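Local coordinates for protein thiol transferase (Phanerochaete chrysosporium, PDB 4F0B) that probably acts as a thiol transferase of the glutathione transferase family, a Ure2p-type enzyme that binds oxidized glutathione disulfide as a dimer, at residues A[89-92]-A[93-97]; A[211-214]-A[215-218]; A[158-161]-A[162-166]. All coordinates share one frame; numbering follows the deposited sequence.

Contact 1: residues A[89-92]-A[93-97]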
ATOM      1  N   LEU A  89      -1.234   5.214 -10.568  1.00  5.50           N
ATOM      2  CA  LEU A  89      -2.479   5.999 -10.511  1.00  5.92           C
ATOM      3  C   LEU A  89      -2.308   7.403 -11.118  1.00  5.92           C
ATOM      4  O   LEU A  89      -3.171   7.866 -11.850  1.00  7.88           O
ATOM      5  CB  LEU A  89      -2.972   6.095  -9.063  1.00  5.08           C
ATOM      6  CG  LEU A  89      -3.543   4.753  -8.568  1.00  4.26           C
ATOM      7  CD1 LEU A  89      -3.538   4.765  -7.058  1.00  6.19           C
ATOM      8  CD2 LEU A  89      -4.955   4.600  -9.057  1.00  6.73           C
ATOM      9  N   TYR A  90      -1.202   8.073 -10.805  1.00  6.59           N
ATOM     10  CA  TYR A  90      -0.945   9.399 -11.361  1.00  7.45           C
ATOM     11  C   TYR A  90      -0.845   9.376 -12.884  1.00  6.92           C
ATOM     12  O   TYR A  90      -1.434  10.199 -13.578  1.00  8.41           O
ATOM     13  CB  TYR A  90       0.381   9.935 -10.821  1.00  7.00           C
ATOM     14  CG  TYR A  90       0.699  11.319 -11.335  1.00  7.12           C
ATOM     15  CD1 TYR A  90       0.209  12.456 -10.677  1.00  8.25           C
ATOM     16  CD2 TYR A  90       1.456  11.509 -12.500  1.00  9.42           C
ATOM     17  CE1 TYR A  90       0.479  13.742 -11.173  1.00 11.86           C
ATOM     18  CE2 TYR A  90       1.725  12.782 -12.995  1.00  9.15           C
ATOM     19  CZ  TYR A  90       1.230  13.898 -12.333  1.00 10.48           C
ATOM     20  OH  TYR A  90       1.510  15.173 -12.825  1.00 11.98           O
ATOM     21  N   LEU A  91      -0.058   8.432 -13.396  1.00  6.68           N
ATOM     22  CA  LEU A  91       0.136   8.363 -14.837  1.00  7.34           C
ATOM     23  C   LEU A  91      -1.170   8.015 -15.526  1.00  7.94           C
ATOM     24  O   LEU A  91      -1.482   8.573 -16.599  1.00  9.25           O
ATOM     25  CB  LEU A  91       1.221   7.341 -15.185  1.00  9.95           C
ATOM     26  CG  LEU A  91       2.658   7.734 -14.813  1.00  8.99           C
ATOM     27  CD1 LEU A  91       3.595   6.560 -15.042  1.00 11.64           C
ATOM     28  CD2 LEU A  91       3.117   8.939 -15.645  1.00 11.02           C
ATOM     29  N   ALA A  92      -1.940   7.115 -14.933  1.00  7.76           N
ATOM     30  CA  ALA A  92      -3.252   6.818 -15.504  1.00  8.73           C
ATOM     31  C   ALA A  92      -4.142   8.054 -15.530  1.00  9.45           C
ATOM     32  O   ALA A  92      -4.771   8.341 -16.555  1.00 10.14           O
ATOM     33  CB  ALA A  92      -3.922   5.670 -14.751  1.00  9.16           C
ATOM     34  N   GLN A  93      -4.191   8.800 -14.434  1.00  8.49           N
ATOM     35  CA  GLN A  93      -5.089   9.945 -14.371  1.00 11.34           C
ATOM     36  C   GLN A  93      -4.714  11.003 -15.409  1.00 11.27           C
ATOM     37  O   GLN A  93      -5.581  11.631 -16.006  1.00 14.76           O
ATOM     38  CB  GLN A  93      -5.098  10.550 -12.952  1.00 13.58           C
ATOM     39  CG  GLN A  93      -5.909  11.875 -12.856  1.00 24.19           C
ATOM     40  CD  GLN A  93      -5.983  12.449 -11.427  1.00 32.66           C
ATOM     41  OE1 GLN A  93      -5.220  12.053 -10.555  1.00 37.29           O
ATOM     42  NE2 GLN A  93      -6.924  13.363 -11.192  1.00 33.87           N
ATOM     43  N   HIS A  94      -3.416  11.157 -15.624  0.59  9.45           N
ATOM     44  CA  HIS A  94      -2.891  12.208 -16.481  0.59  9.93           C
ATOM     45  C   HIS A  94      -2.774  11.841 -17.962  0.59 10.79           C
ATOM     46  O   HIS A  94      -2.849  12.722 -18.824  0.59 15.67           O
ATOM     47  CB  HIS A  94      -1.574  12.702 -15.904  0.59 11.78           C
ATOM     48  CG  HIS A  94      -1.767  13.566 -14.703  0.59 10.64           C
ATOM     49  ND1 HIS A  94      -2.037  13.056 -13.444  0.59  9.49           N
ATOM     50  CD2 HIS A  94      -1.818  14.913 -14.590  0.59 10.67           C
ATOM     51  CE1 HIS A  94      -2.224  14.063 -12.607  0.59 11.67           C
ATOM     52  NE2 HIS A  94      -2.078  15.199 -13.273  0.59 12.13           N
ATOM     53  N   PHE A  95      -2.644  10.551 -18.261  1.00 10.82           N
ATOM     54  CA  PHE A  95      -2.389  10.102 -19.635  1.00 12.53           C
ATOM     55  C   PHE A  95      -3.311   9.029 -20.189  1.00 16.96           C
ATOM     56  O   PHE A  95      -3.323   8.812 -21.394  1.00 20.09           O
ATOM     57  CB  PHE A  95      -0.921   9.632 -19.773  1.00 12.73           C
ATOM     58  CG  PHE A  95       0.089  10.712 -19.497  1.00 14.08           C
ATOM     59  CD1 PHE A  95       0.376  11.675 -20.459  1.00 14.45           C
ATOM     60  CD2 PHE A  95       0.737  10.777 -18.262  1.00 16.32           C
ATOM     61  CE1 PHE A  95       1.307  12.670 -20.198  1.00 18.04           C
ATOM     62  CE2 PHE A  95       1.662  11.780 -18.009  1.00 16.39           C
ATOM     63  CZ  PHE A  95       1.942  12.717 -18.975  1.00 18.59           C
ATOM     64  N   ASP A  96      -4.112   8.372 -19.357  1.00 12.88           N
ATOM     65  CA  ASP A  96      -4.963   7.303 -19.859  1.00 12.56           C
ATOM     66  C   ASP A  96      -6.372   7.850 -20.089  1.00 13.71           C
ATOM     67  O   ASP A  96      -7.331   7.454 -19.425  1.00 14.39           O
ATOM     68  CB  ASP A  96      -4.954   6.123 -18.869  1.00 11.26           C
ATOM     69  CG  ASP A  96      -5.687   4.896 -19.388  1.00 10.62           C
ATOM     70  OD1 ASP A  96      -5.868   4.772 -20.617  1.00 11.54           O
ATOM     71  OD2 ASP A  96      -6.039   4.029 -18.565  1.00 10.76           O
ATOM     72  N   LYS A  97      -6.472   8.769 -21.054  1.00 16.20           N
ATOM     73  CA  LYS A  97      -7.697   9.548 -21.234  1.00 20.60           C
ATOM     74  C   LYS A  97      -8.918   8.737 -21.657  1.00 22.51           C
ATOM     75  O   LYS A  97     -10.054   9.148 -21.411  1.00 24.23           O
ATOM     76  CB  LYS A  97      -7.451  10.719 -22.195  1.00 26.38           C
ATOM     77  CG  LYS A  97      -6.637  11.846 -21.532  1.00 33.47           C
ATOM     78  CD  LYS A  97      -7.159  12.143 -20.114  1.00 36.68           C
ATOM     79  CE  LYS A  97      -6.310  13.197 -19.404  1.00 39.23           C
ATOM     80  NZ  LYS A  97      -6.802  13.489 -18.015  1.00 37.71           N
TER

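Contact 2: residues A[211-214]-A[215-218]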
ATOM      1  N   GLU A 211       3.399 -11.342 -19.743  1.00  9.38           N
ATOM      2  CA  GLU A 211       4.808 -11.353 -20.169  1.00 10.67           C
ATOM      3  C   GLU A 211       4.946 -11.235 -21.694  1.00 10.24           C
ATOM      4  O   GLU A 211       5.903 -10.623 -22.181  1.00 13.02           O
ATOM      5  CB  GLU A 211       5.521 -12.626 -19.620  1.00 10.53           C
ATOM      6  CG  GLU A 211       7.033 -12.715 -19.854  1.00 13.11           C
ATOM      7  CD  GLU A 211       7.896 -11.960 -18.839  1.00 13.87           C
ATOM      8  OE1 GLU A 211       7.510 -11.813 -17.662  1.00 13.85           O
ATOM      9  OE2 GLU A 211       9.023 -11.571 -19.223  1.00 14.62           O
ATOM     10  N   LYS A 212       3.996 -11.819 -22.444  1.00  8.93           N
ATOM     11  CA  LYS A 212       4.047 -11.836 -23.905  1.00 11.39           C
ATOM     12  C   LYS A 212       3.789 -10.456 -24.532  1.00 11.19           C
ATOM     13  O   LYS A 212       4.032 -10.282 -25.717  1.00 13.78           O
ATOM     14  CB  LYS A 212       3.035 -12.862 -24.456  1.00 12.56           C
ATOM     15  CG  LYS A 212       3.417 -14.305 -24.253  1.00 25.89           C
ATOM     16  CD  LYS A 212       2.299 -15.182 -24.781  1.00 27.58           C
ATOM     17  CE  LYS A 212       2.493 -16.645 -24.403  1.00 33.61           C
ATOM     18  NZ  LYS A 212       1.335 -17.448 -24.884  1.00 35.30           N
ATOM     19  N   ARG A 213       3.283  -9.489 -23.766  1.00 10.94           N
ATOM     20  CA  ARG A 213       2.940  -8.186 -24.369  1.00  9.84           C
ATOM     21  C   ARG A 213       4.199  -7.406 -24.740  1.00 10.52           C
ATOM     22  O   ARG A 213       5.097  -7.240 -23.920  1.00 10.66           O
ATOM     23  CB  ARG A 213       2.107  -7.354 -23.390  1.00  9.97           C
ATOM     24  CG  ARG A 213       0.805  -8.014 -22.921  1.00  9.39           C
ATOM     25  CD  ARG A 213       0.120  -7.156 -21.838  1.00 10.07           C
ATOM     26  NE  ARG A 213      -0.352  -5.860 -22.349  1.00  9.74           N
ATOM     27  CZ  ARG A 213      -1.544  -5.657 -22.907  1.00  9.55           C
ATOM     28  NH1 ARG A 213      -2.389  -6.670 -23.078  1.00 11.78           N
ATOM     29  NH2 ARG A 213      -1.913  -4.457 -23.299  1.00 11.71           N
ATOM     30  N   PRO A 214       4.289  -6.938 -25.993  1.00 11.56           N
ATOM     31  CA  PRO A 214       5.460  -6.135 -26.369  1.00 10.40           C
ATOM     32  C   PRO A 214       5.694  -4.924 -25.459  1.00  9.88           C
ATOM     33  O   PRO A 214       6.853  -4.618 -25.184  1.00 11.67           O
ATOM     34  CB  PRO A 214       5.125  -5.713 -27.807  1.00 11.47           C
ATOM     35  CG  PRO A 214       4.330  -6.886 -28.340  1.00 15.77           C
ATOM     36  CD  PRO A 214       3.462  -7.303 -27.164  1.00 14.17           C
ATOM     37  N   ALA A 215       4.650  -4.253 -25.002  1.00 10.21           N
ATOM     38  CA  ALA A 215       4.876  -3.092 -24.147  1.00  9.96           C
ATOM     39  C   ALA A 215       5.488  -3.492 -22.810  1.00 10.54           C
ATOM     40  O   ALA A 215       6.281  -2.734 -22.237  1.00  9.94           O
ATOM     41  CB  ALA A 215       3.589  -2.312 -23.945  1.00 11.51           C
ATOM     42  N   VAL A 216       5.102  -4.668 -22.303  1.00  9.22           N
ATOM     43  CA  VAL A 216       5.680  -5.178 -21.079  1.00  7.77           C
ATOM     44  C   VAL A 216       7.181  -5.420 -21.259  1.00 10.44           C
ATOM     45  O   VAL A 216       8.000  -4.968 -20.429  1.00  8.63           O
ATOM     46  CB  VAL A 216       4.936  -6.444 -20.645  1.00  7.49           C
ATOM     47  CG1 VAL A 216       5.681  -7.152 -19.519  1.00  7.47           C
ATOM     48  CG2 VAL A 216       3.543  -6.078 -20.139  1.00  8.67           C
ATOM     49  N   GLN A 217       7.564  -6.090 -22.358  1.00  8.98           N
ATOM     50  CA  GLN A 217       8.984  -6.333 -22.605  1.00  9.36           C
ATOM     51  C   GLN A 217       9.730  -4.994 -22.759  1.00 10.65           C
ATOM     52  O   GLN A 217      10.830  -4.841 -22.206  1.00 11.32           O
ATOM     53  CB  GLN A 217       9.174  -7.224 -23.852  1.00 10.09           C
ATOM     54  CG  GLN A 217       8.600  -8.633 -23.579  1.00  9.95           C
ATOM     55  CD  GLN A 217       9.307  -9.283 -22.386  1.00 16.06           C
ATOM     56  OE1 GLN A 217      10.548  -9.262 -22.302  1.00 18.65           O
ATOM     57  NE2 GLN A 217       8.532  -9.838 -21.452  1.00 14.78           N
ATOM     58  N   ALA A 218       9.140  -4.030 -23.481  1.00 10.14           N
ATOM     59  CA  ALA A 218       9.801  -2.730 -23.647  1.00 10.49           C
ATOM     60  C   ALA A 218       9.979  -2.028 -22.299  1.00 11.09           C
ATOM     61  O   ALA A 218      11.038  -1.450 -22.040  1.00 11.38           O
ATOM     62  CB  ALA A 218       9.026  -1.847 -24.611  1.00 11.74           C
TER

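Contact 3: residues A[158-161]-A[162-166]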
ATOM      1  N   LEU A 158      -0.887 -15.257   0.129  1.00  3.94           N
ATOM      2  CA  LEU A 158      -1.279 -14.116  -0.703  1.00  4.09           C
ATOM      3  C   LEU A 158      -1.499 -14.522  -2.157  1.00  4.59           C
ATOM      4  O   LEU A 158      -2.469 -14.046  -2.794  1.00  4.84           O
ATOM      5  CB  LEU A 158      -0.209 -13.051  -0.612  1.00  4.17           C
ATOM      6  CG  LEU A 158      -0.147 -12.327   0.744  1.00  4.00           C
ATOM      7  CD1 LEU A 158       1.209 -11.632   0.875  1.00  5.56           C
ATOM      8  CD2 LEU A 158      -1.310 -11.324   0.924  1.00  6.10           C
ATOM      9  N   TYR A 159      -0.633 -15.393  -2.686  1.00  4.62           N
ATOM     10  CA  TYR A 159      -0.841 -15.882  -4.050  1.00  5.17           C
ATOM     11  C   TYR A 159      -2.069 -16.772  -4.182  1.00  5.79           C
ATOM     12  O   TYR A 159      -2.647 -16.804  -5.267  1.00  6.68           O
ATOM     13  CB  TYR A 159       0.442 -16.514  -4.634  1.00  5.27           C
ATOM     14  CG  TYR A 159       1.368 -15.444  -5.169  1.00  6.83           C
ATOM     15  CD1 TYR A 159       2.357 -14.864  -4.397  1.00  7.33           C
ATOM     16  CD2 TYR A 159       1.201 -14.958  -6.465  1.00 15.76           C
ATOM     17  CE1 TYR A 159       3.197 -13.886  -4.910  1.00  6.35           C
ATOM     18  CE2 TYR A 159       2.037 -13.955  -6.966  1.00 18.65           C
ATOM     19  CZ  TYR A 159       3.043 -13.464  -6.193  1.00  9.90           C
ATOM     20  OH  TYR A 159       3.876 -12.464  -6.708  1.00 11.49           O
ATOM     21  N   ARG A 160      -2.498 -17.433  -3.102  1.00  5.39           N
ATOM     22  CA  ARG A 160      -3.717 -18.214  -3.170  1.00  4.84           C
ATOM     23  C   ARG A 160      -4.906 -17.260  -3.265  1.00  4.80           C
ATOM     24  O   ARG A 160      -5.863 -17.515  -4.032  1.00  5.44           O
ATOM     25  CB  ARG A 160      -3.839 -19.080  -1.912  1.00  5.83           C
ATOM     26  CG  ARG A 160      -5.132 -19.939  -1.910  1.00  7.97           C
ATOM     27  CD  ARG A 160      -5.157 -20.959  -3.070  1.00  9.22           C
ATOM     28  NE  ARG A 160      -3.974 -21.822  -3.029  1.00  9.48           N
ATOM     29  CZ  ARG A 160      -3.396 -22.359  -4.107  1.00  9.98           C
ATOM     30  NH1 ARG A 160      -3.897 -22.157  -5.323  1.00 11.08           N
ATOM     31  NH2 ARG A 160      -2.316 -23.129  -3.962  1.00 12.05           N
ATOM     32  N   VAL A 161      -4.867 -16.154  -2.522  1.00  5.19           N
ATOM     33  CA  VAL A 161      -5.901 -15.127  -2.666  1.00  5.94           C
ATOM     34  C   VAL A 161      -5.956 -14.643  -4.133  1.00  4.74           C
ATOM     35  O   VAL A 161      -7.046 -14.555  -4.748  1.00  5.89           O
ATOM     36  CB  VAL A 161      -5.632 -13.919  -1.746  1.00  5.95           C
ATOM     37  CG1 VAL A 161      -6.629 -12.763  -2.030  1.00  6.45           C
ATOM     38  CG2 VAL A 161      -5.738 -14.358  -0.249  1.00  7.14           C
ATOM     39  N   LEU A 162      -4.803 -14.349  -4.733  1.00  5.03           N
ATOM     40  CA  LEU A 162      -4.776 -13.870  -6.126  1.00  4.88           C
ATOM     41  C   LEU A 162      -5.265 -14.961  -7.083  1.00  5.42           C
ATOM     42  O   LEU A 162      -6.052 -14.670  -8.026  1.00  5.54           O
ATOM     43  CB  LEU A 162      -3.366 -13.419  -6.482  1.00  6.27           C
ATOM     44  CG  LEU A 162      -3.196 -12.879  -7.891  1.00  6.53           C
ATOM     45  CD1 LEU A 162      -4.015 -11.608  -8.079  1.00  8.80           C
ATOM     46  CD2 LEU A 162      -1.713 -12.574  -8.073  1.00  8.65           C
ATOM     47  N   ASP A 163      -4.821 -16.210  -6.870  1.00  5.21           N
ATOM     48  CA  ASP A 163      -5.215 -17.302  -7.746  1.00  5.16           C
ATOM     49  C   ASP A 163      -6.740 -17.494  -7.728  1.00  7.45           C
ATOM     50  O   ASP A 163      -7.384 -17.662  -8.787  1.00  6.80           O
ATOM     51  CB  ASP A 163      -4.500 -18.595  -7.352  1.00  5.74           C
ATOM     52  CG  ASP A 163      -4.562 -19.617  -8.456  1.00  8.02           C
ATOM     53  OD1 ASP A 163      -3.705 -19.523  -9.395  1.00  7.40           O
ATOM     54  OD2 ASP A 163      -5.466 -20.497  -8.390  1.00  9.01           O
ATOM     55  N   ASP A 164      -7.342 -17.471  -6.542  1.00  6.24           N
ATOM     56  CA  ASP A 164      -8.790 -17.623  -6.427  1.00  5.97           C
ATOM     57  C   ASP A 164      -9.529 -16.451  -7.092  1.00  6.36           C
ATOM     58  O   ASP A 164     -10.555 -16.659  -7.762  1.00  7.81           O
ATOM     59  CB  ASP A 164      -9.198 -17.746  -4.947  1.00  5.85           C
ATOM     60  CG  ASP A 164      -8.861 -19.084  -4.345  1.00  8.81           C
ATOM     61  OD1 ASP A 164      -8.635 -20.055  -5.083  1.00  9.24           O
ATOM     62  OD2 ASP A 164      -8.888 -19.167  -3.088  1.00 11.42           O
ATOM     63  N   ARG A 165      -8.991 -15.245  -6.958  1.00  5.00           N
ATOM     64  CA  ARG A 165      -9.565 -14.094  -7.655  1.00  5.39           C
ATOM     65  C   ARG A 165      -9.515 -14.298  -9.159  1.00  7.43           C
ATOM     66  O   ARG A 165     -10.467 -13.936  -9.873  1.00  8.45           O
ATOM     67  CB  ARG A 165      -8.823 -12.809  -7.285  1.00  5.68           C
ATOM     68  CG  ARG A 165      -9.266 -11.557  -8.064  1.00  6.19           C
ATOM     69  CD  ARG A 165     -10.705 -11.187  -7.846  1.00  6.90           C
ATOM     70  NE  ARG A 165     -11.109 -10.129  -8.775  1.00  6.61           N
ATOM     71  CZ  ARG A 165     -12.288  -9.530  -8.738  1.00  8.91           C
ATOM     72  NH1 ARG A 165     -13.147  -9.796  -7.779  1.00 11.38           N
ATOM     73  NH2 ARG A 165     -12.583  -8.603  -9.662  1.00 10.69           N
ATOM     74  N   LEU A 166      -8.432 -14.854  -9.673  1.00  5.69           N
ATOM     75  CA  LEU A 166      -8.297 -15.014 -11.101  1.00  6.27           C
ATOM     76  C   LEU A 166      -9.105 -16.197 -11.659  1.00  6.45           C
ATOM     77  O   LEU A 166      -9.242 -16.308 -12.884  1.00  6.98           O
ATOM     78  CB  LEU A 166      -6.813 -15.115 -11.485  1.00  5.82           C
ATOM     79  CG  LEU A 166      -6.059 -13.780 -11.395  1.00  5.79           C
ATOM     80  CD1 LEU A 166      -4.565 -14.081 -11.474  1.00  8.23           C
ATOM     81  CD2 LEU A 166      -6.458 -12.861 -12.552  1.00  8.23           C
TER
HETATM   82  O   HOH W   1      -6.512 -21.325  -6.188  1.00 10.06           O

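Contact 1: residues A[89-92]-A[93-97]
Y90 and H94 meet one helical turn apart because their first torsions lean them together: CG of Y90 sits beside its own carbonyl carbon (chi1 -179°), while CG of H94 turns back beside its backbone N (chi1 -75°). In the conformer described, one of two modelled for H94, the rings form an offset stack with centroids 3.8 Å apart and planes at 22°. ND1 of H94 lies over the centre of the tyrosine ring, while its N-H points within the imidazole plane to the backbone oxygen Y90 O, 2.9 Å from ND1. The backbone N of H94 donates to that carbonyl oxygen as well, at 3.0 Å, so two donors grip Y90 O from opposite faces of the carbonyl plane. On another side of helix 84-95, CD2 of L91 rests 4.0 Å from CE2 of F95, and these two side chains face leucines of helix 20-33. The last turn closes with D96 N donating to A92 O at 2.9 Å, after which the chain leaves the helix through an inverse gamma turn centred on D96. NZ of K97 folds back to Q93 O, 3.0 Å away and in the carbonyl plane. At its far end Y90 OH bonds to ND1 of H76 and to NZ of K110 of the second subunit, which places the stack at the dimer interface. A leucine in place of Y90 would probably leave the imidazole of H94 without its stacking partner and both H76 and that lysine without the hydroxyl. Since a carbonyl oxygen can only accept, ND1 probably carries a hydrogen; that inference, like the second grip on Y90 O, holds for this conformer alone.

Contact 2: residues A[211-214]-A[215-218]
E211 and Q217 bring their side chains across each other at about a right angle where helix 201-211 gives way to helix 214-222, in the all-helical C-terminal part of the GST fold. This is a helix-to-helix turn, with R213 at the N-cap position and P214 opening the new helix, a place that suits proline, since the first turn of a helix needs no backbone N-H there and the ring holds phi near helical values. The carboxylate and amide planes stand 50° apart, and a single nitrogen joins them: NE2 of Q217 spends one hydrogen on E211 O, 2.8 Å away and approached in the carbonyl plane on a lone pair, and the other on E211 OE2 at 2.9 Å. The second bond lies almost in the amide plane, yet it meets OE2 from well above the plane of the carboxylate. A bend in the glutamine chain at chi2 (-59°) carries the amide back over the preceding turn, so that backbone and side chain of E211 are held by one group. The same OE2 also forms a salt bridge with R188, which probably keeps the carboxylate charged and fixes its rotation. R213 and V216 approach differently, their chains crossing obliquely so that CG2 of V216 lies 3.8 Å from CB of R213 and also near the edge of the guanidinium. That group lies against the rest of the chain: NE forms a salt bridge with E28 of helix 20-33, and the cation makes a cation-pi contact with Y176. V216 meets the same helix at I24 and E28, tying the turn to the N-terminal domain. The first backbone bonds of the new helix follow in order, from Q217 N to R213 O at 3.1 Å and then from A218 N to P214 O at 2.9 Å.

Contact 3: residues A[158-161]-A[162-166]
R160, D163 and D164 share one water beside helix 145-166. It accepts from R160 NH1 at 2.9 Å and donates to both aspartates, reaching D163 OD2 at 2.6 Å and D164 OD1 at 2.7 Å. The direct salt bridge from R160 NH1 to D163 OD2 is long, at 3.8 Å, and at that length the shared water probably does much of the joining. Guanidinium and carboxylate planes stand 80° apart. Bends at chi2 (63°) and chi3 (56°) shorten the arginine, which still points out from the helix alongside D163 and turns NH1 toward it; its NH2 goes on to E199 O. Regular helical bonds run beneath, such as D163 N to Y159 O at 2.8 Å. On the buried side Y159 and L162 lie side by side, CD2 of the leucine 4.1 Å from CD2 of the tyrosine. Among the neighbours, D163 OD1 accepts a hydrogen bond from the backbone N of V203 near the start of helix 201-211, Y159 bonds through OH to Q130 of helix 109-139 and L162 packs on I183 of helix 178-187, while L158 and V161 touch the second subunit at its N68 and P67.

Along the chain contact 1 comes first, then contact 3, then contact 2, and none touches another. Contact 1 ends helix 84-95 in the thioredoxin-like N-terminal part, whereas contacts 3 and 2 lie within the helical C-terminal part, on helix 145-166 and at the start of helix 214-222. The centres of contacts 1 and 2 are about 20 Å apart. Those of contacts 2 and 3 are about 23 Å apart, and those of contacts 1 and 3 about 27 Å. Contacts 1 and 2 both pack on helix 20-33, which thus joins the two parts of the fold, while contacts 1 and 3 share helix 109-139 as a neighbour and each meet the second subunit, so dimer assembly involves both.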